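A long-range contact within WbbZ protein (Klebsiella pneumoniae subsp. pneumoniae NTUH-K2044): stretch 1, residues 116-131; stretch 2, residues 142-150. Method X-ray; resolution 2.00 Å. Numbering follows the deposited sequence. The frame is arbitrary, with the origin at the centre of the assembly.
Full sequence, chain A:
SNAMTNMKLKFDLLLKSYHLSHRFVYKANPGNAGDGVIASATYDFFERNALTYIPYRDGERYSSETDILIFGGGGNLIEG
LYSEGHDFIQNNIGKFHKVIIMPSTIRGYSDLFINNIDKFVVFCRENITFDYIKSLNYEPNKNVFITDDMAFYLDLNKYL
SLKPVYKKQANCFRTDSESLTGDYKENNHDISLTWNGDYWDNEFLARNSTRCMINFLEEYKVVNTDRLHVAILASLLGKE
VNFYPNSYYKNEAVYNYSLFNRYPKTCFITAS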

# COMPACT_ATOMS: atom_id res chain seq x y z
N ASN A 116 -9.32 -28.01 23.22
CA ASN A 116 -9.20 -28.40 21.82
C ASN A 116 -7.84 -29.03 21.55
O ASN A 116 -7.34 -28.97 20.42
N ILE A 117 -7.22 -29.64 22.57
CA ILE A 117 -5.87 -30.16 22.43
C ILE A 117 -5.80 -31.27 21.38
O ILE A 117 -4.76 -31.47 20.75
N ASP A 118 -6.91 -31.99 21.16
CA ASP A 118 -6.90 -33.09 20.20
C ASP A 118 -7.03 -32.64 18.75
O ASP A 118 -6.84 -33.46 17.85
N LYS A 119 -7.33 -31.37 18.50
CA LYS A 119 -7.44 -30.88 17.13
C LYS A 119 -6.40 -29.84 16.76
O LYS A 119 -6.19 -29.61 15.56
N PHE A 120 -5.73 -29.23 17.73
CA PHE A 120 -4.79 -28.14 17.48
C PHE A 120 -3.39 -28.67 17.20
O PHE A 120 -2.89 -29.57 17.89
N VAL A 121 -2.75 -28.11 16.18
CA VAL A 121 -1.32 -28.23 15.96
C VAL A 121 -0.78 -26.81 15.96
O VAL A 121 -1.10 -26.02 15.07
N VAL A 122 0.01 -26.46 16.98
CA VAL A 122 0.36 -25.08 17.27
C VAL A 122 1.82 -24.85 16.94
O VAL A 122 2.71 -25.52 17.48
N PHE A 123 2.08 -23.88 16.06
CA PHE A 123 3.44 -23.43 15.78
C PHE A 123 3.66 -22.10 16.48
O PHE A 123 2.88 -21.16 16.30
N CYS A 124 4.72 -22.03 17.28
CA CYS A 124 5.03 -20.87 18.10
C CYS A 124 6.25 -20.16 17.52
O CYS A 124 7.24 -20.80 17.17
N ARG A 125 6.18 -18.83 17.43
CA ARG A 125 7.25 -18.06 16.83
C ARG A 125 8.22 -17.48 17.85
O ARG A 125 9.11 -16.71 17.47
N GLU A 126 8.08 -17.83 19.13
CA GLU A 126 9.08 -17.47 20.13
C GLU A 126 8.93 -18.39 21.34
O GLU A 126 8.00 -19.20 21.42
N ASN A 127 9.86 -18.23 22.28
CA ASN A 127 9.99 -19.17 23.40
C ASN A 127 8.91 -19.01 24.45
O ASN A 127 8.60 -19.96 25.18
N ILE A 128 8.35 -17.80 24.58
CA ILE A 128 7.33 -17.57 25.60
C ILE A 128 6.04 -18.29 25.22
O ILE A 128 5.41 -18.96 26.05
N THR A 129 5.64 -18.19 23.95
CA THR A 129 4.47 -18.92 23.48
C THR A 129 4.71 -20.43 23.53
O THR A 129 3.82 -21.19 23.92
N PHE A 130 5.91 -20.87 23.15
CA PHE A 130 6.22 -22.29 23.13
C PHE A 130 6.13 -22.89 24.53
O PHE A 130 5.51 -23.95 24.73
N ASP A 131 6.73 -22.23 25.52
CA ASP A 131 6.67 -22.74 26.88
C ASP A 131 5.26 -22.66 27.45
O ASP A 131 4.88 -23.51 28.26
N LYS A 142 4.91 -32.97 18.39
CA LYS A 142 3.73 -33.70 17.96
C LYS A 142 2.57 -32.76 17.66
O LYS A 142 2.02 -32.78 16.55
N ASN A 143 2.19 -31.92 18.62
CA ASN A 143 1.14 -30.93 18.39
C ASN A 143 1.54 -29.53 18.85
O ASN A 143 0.69 -28.64 18.85
N VAL A 144 2.79 -29.32 19.24
CA VAL A 144 3.31 -27.97 19.46
C VAL A 144 4.75 -27.93 18.97
O VAL A 144 5.53 -28.86 19.22
N PHE A 145 5.09 -26.87 18.23
CA PHE A 145 6.40 -26.70 17.63
C PHE A 145 6.81 -25.24 17.77
O PHE A 145 5.98 -24.36 17.97
N ILE A 146 8.11 -24.99 17.63
CA ILE A 146 8.66 -23.64 17.68
C ILE A 146 9.49 -23.42 16.42
O ILE A 146 10.27 -24.29 16.02
N THR A 147 9.32 -22.25 15.80
CA THR A 147 10.07 -21.91 14.60
C THR A 147 9.89 -20.42 14.36
O THR A 147 9.08 -19.76 15.02
N ASP A 148 10.66 -19.89 13.41
CA ASP A 148 10.64 -18.46 13.14
C ASP A 148 9.28 -18.01 12.60
O ASP A 148 8.57 -18.77 11.92
N ASP A 149 8.93 -16.76 12.90
CA ASP A 149 7.83 -16.09 12.22
C ASP A 149 7.94 -16.30 10.72
O ASP A 149 9.04 -16.39 10.17
N MSE A 150 6.80 -16.40 10.05
CA MSE A 150 6.76 -16.69 8.62
C MSE A 150 7.58 -15.68 7.80
O MSE A 150 8.18 -16.05 6.78

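Neighbouring parallel strands illustrate a general principle: the backbone ladder fixes the register, and the alternation of side chains then builds a different environment on each face of the sheet. In WbbZ, strand 120-124 runs beside strand 144-146 with 18° between their directions. Val-122 N donates to Asn-143 O (3.0 Å), Phe-145 N to Val-122 O (2.8 Å), Cys-124 N to Phe-145 O (2.7 Å) and Thr-147 N to Cys-124 O (2.9 Å). This zipper pairs Val-122 with Val-144, Phe-123 with Phe-145 and Cys-124 with Ile-146, and so decides which side chains meet.

Ile-146 gives up the most surface to the other stretch, 95 Å². Its side chain is extended, with chi1 and chi2 both t, and lies on the face shared by Val-122, Cys-124 and Val-144. The helix that begins at Asn-127 passes over this face, its axis 8.5 Å from that of the strand and running nearly opposite to it. From the helix Phe-130, chi1 t, points toward the strand and lays its ring against Ile-146: the CB of Ile-146 sits 4.0 Å from the centroid of the Phe-130 ring, over its face, in a CH-pi contact. The same ring reaches Val-144, with Phe-130 CD1 3.9 Å from Val-144 CG2. Val-144 adopts chi1 p, and its CG2 also lies 3.8 Å from Cys-124 SG, so that this one methyl touches both strand and helix. At the far end of Ile-146, CD1 approaches Glu-126 O at 3.6 Å and Asn-127 OD1 at 3.3 Å, where the chain turns into the helix. That turn is held by Glu-126 as N-cap: its OE1 accepts from Thr-129 N at 2.8 Å.

Phe-145, with 82 Å² covered, organises the other face. Its chi1 is m, as is that of its partner Phe-123, and the two rings lie near parallel, their planes 17° apart and their centroids 4.9 Å apart. They are slid past one another and barely overlap, with Phe-145 CD2 over one face of the Phe-123 ring and Phe-123 CD1 packed on Phe-145 CB at 3.6 Å. Val-121, chi1 t, places CG1 at the edge of the Phe-145 ring, 3.8 Å from CE2.

Asn-143, with 84 Å² covered, closes the start of the ladder. Its CB comes within 3.5 Å of Phe-120 O; chi1 is p, and its ND2 lies 3.8 Å from Ile-117 CG1, a packing contact, while OD1 finds its hydrogen bond elsewhere in the structure.

Beyond the strands, the contact turns polar. Arg-125, chi1 p and otherwise extended, carries its guanidinium to Asp-149, chi1 t, and NH1 forms a salt bridge with OD1 of that aspartate at 2.7 Å, near the guanidinium plane. A water spans the backbones of the same two residues, donating to Arg-125 O and accepting from Asp-149 N, each at 2.8 Å from the water O. The pairing thus continues past the last bridge, by charge and solvent.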

# COMPACT_ATOMS: atom_id res chain seq x y z
CB ASN A 116 -9.43 -27.21 20.89
CG ASN A 116 -10.78 -26.55 21.12
OD1 ASN A 116 -11.81 -27.05 20.67
ND2 ASN A 116 -10.77 -25.42 21.82
CB ILE A 117 -5.35 -30.64 23.81
CG1 ILE A 117 -3.87 -31.00 23.74
CG2 ILE A 117 -6.18 -31.82 24.31
CD1 ILE A 117 -3.23 -31.22 25.10
CB ASP A 118 -8.01 -34.08 20.53
CG ASP A 118 -7.62 -35.05 21.64
OD1 ASP A 118 -7.78 -34.70 22.83
OD2 ASP A 118 -7.14 -36.16 21.31
CB LYS A 119 -8.84 -30.30 16.88
CG LYS A 119 -9.96 -31.20 17.38
CD LYS A 119 -11.30 -30.81 16.80
CE LYS A 119 -11.38 -31.15 15.33
NZ LYS A 119 -12.73 -30.86 14.78
CB PHE A 120 -4.71 -27.20 18.68
CG PHE A 120 -5.73 -26.09 18.66
CD1 PHE A 120 -6.22 -25.60 17.46
CD2 PHE A 120 -6.17 -25.53 19.84
CE1 PHE A 120 -7.14 -24.58 17.45
CE2 PHE A 120 -7.10 -24.51 19.84
CZ PHE A 120 -7.58 -24.03 18.65
CB VAL A 121 -0.98 -28.97 14.67
CG1 VAL A 121 0.53 -29.06 14.49
CG2 VAL A 121 -1.60 -30.36 14.67
CB VAL A 122 0.08 -24.71 18.74
CG1 VAL A 122 0.29 -23.22 18.95
CG2 VAL A 122 -1.33 -25.12 19.14
CB PHE A 123 3.68 -23.31 14.27
CG PHE A 123 3.73 -24.63 13.57
CD1 PHE A 123 4.94 -25.29 13.41
CD2 PHE A 123 2.58 -25.22 13.08
CE1 PHE A 123 4.99 -26.52 12.77
CE2 PHE A 123 2.62 -26.45 12.45
CZ PHE A 123 3.84 -27.10 12.29
CB CYS A 124 5.30 -21.28 19.54
SG CYS A 124 4.09 -22.47 20.18
CB ARG A 125 6.68 -16.94 15.94
CG ARG A 125 5.92 -15.86 16.68
CD ARG A 125 5.33 -14.85 15.68
NE ARG A 125 4.70 -13.72 16.35
CZ ARG A 125 4.06 -12.74 15.71
NH1 ARG A 125 3.96 -12.77 14.39
NH2 ARG A 125 3.52 -11.74 16.40
CB GLU A 126 8.98 -15.99 20.54
CG GLU A 126 7.61 -15.34 20.33
CD GLU A 126 6.63 -15.67 21.43
OE1 GLU A 126 7.05 -16.28 22.44
OE2 GLU A 126 5.44 -15.31 21.28
CB ASN A 127 11.36 -19.01 24.05
CG ASN A 127 12.43 -19.84 23.38
OD1 ASN A 127 12.24 -21.02 23.11
ND2 ASN A 127 13.58 -19.22 23.12
CB ILE A 128 7.09 -16.07 25.80
CG1 ILE A 128 8.38 -15.39 26.28
CG2 ILE A 128 5.96 -15.83 26.79
CD1 ILE A 128 8.20 -13.95 26.68
CB THR A 129 4.11 -18.48 22.06
OG1 THR A 129 3.70 -17.10 22.09
CG2 THR A 129 2.97 -19.31 21.50
CB PHE A 130 7.60 -22.52 22.53
CG PHE A 130 7.98 -23.97 22.41
CD1 PHE A 130 7.30 -24.81 21.55
CD2 PHE A 130 9.03 -24.49 23.16
CE1 PHE A 130 7.64 -26.15 21.45
CE2 PHE A 130 9.37 -25.83 23.06
CZ PHE A 130 8.68 -26.66 22.20
CB ASP A 131 7.65 -21.97 27.78
CG ASP A 131 9.09 -22.22 27.42
OD1 ASP A 131 9.36 -23.22 26.71
OD2 ASP A 131 9.96 -21.44 27.84
CB LYS A 142 3.31 -34.73 19.02
CG LYS A 142 2.03 -35.46 18.67
CD LYS A 142 1.83 -36.70 19.52
CE LYS A 142 0.63 -37.50 19.05
NZ LYS A 142 0.57 -38.84 19.70
CB ASN A 143 -0.17 -31.36 19.07
CG ASN A 143 -0.01 -31.62 20.55
OD1 ASN A 143 1.10 -31.55 21.08
ND2 ASN A 143 -1.11 -31.92 21.22
CB VAL A 144 3.21 -27.53 20.94
CG1 VAL A 144 4.00 -28.46 21.86
CG2 VAL A 144 3.66 -26.08 21.10
CB PHE A 145 6.42 -27.08 16.14
CG PHE A 145 5.89 -28.45 15.84
CD1 PHE A 145 6.76 -29.51 15.61
CD2 PHE A 145 4.53 -28.69 15.77
CE1 PHE A 145 6.28 -30.77 15.32
CE2 PHE A 145 4.04 -29.95 15.48
CZ PHE A 145 4.92 -30.99 15.26
CB ILE A 146 9.49 -23.40 18.95
CG1 ILE A 146 10.01 -21.97 19.00
CG2 ILE A 146 10.64 -24.40 19.06
CD1 ILE A 146 10.54 -21.55 20.35
CB THR A 147 9.62 -22.75 13.40
OG1 THR A 147 10.45 -22.47 12.27
CG2 THR A 147 8.16 -22.47 13.05
CB ASP A 148 11.74 -18.09 12.14
CG ASP A 148 13.12 -18.13 12.76
OD1 ASP A 148 13.28 -17.65 13.90
OD2 ASP A 148 14.05 -18.65 12.10
CB ASP A 149 7.84 -14.60 12.56
CG ASP A 149 6.71 -13.83 11.88
OD1 ASP A 149 5.59 -13.77 12.43
OD2 ASP A 149 6.94 -13.27 10.78
CB MSE A 150 5.32 -16.71 8.10
CG MSE A 150 4.48 -17.87 8.61
SE MSE A 150 5.24 -19.63 8.22
CE MSE A 150 5.18 -19.59 6.27
O HOH W 1 9.94 -15.42 15.17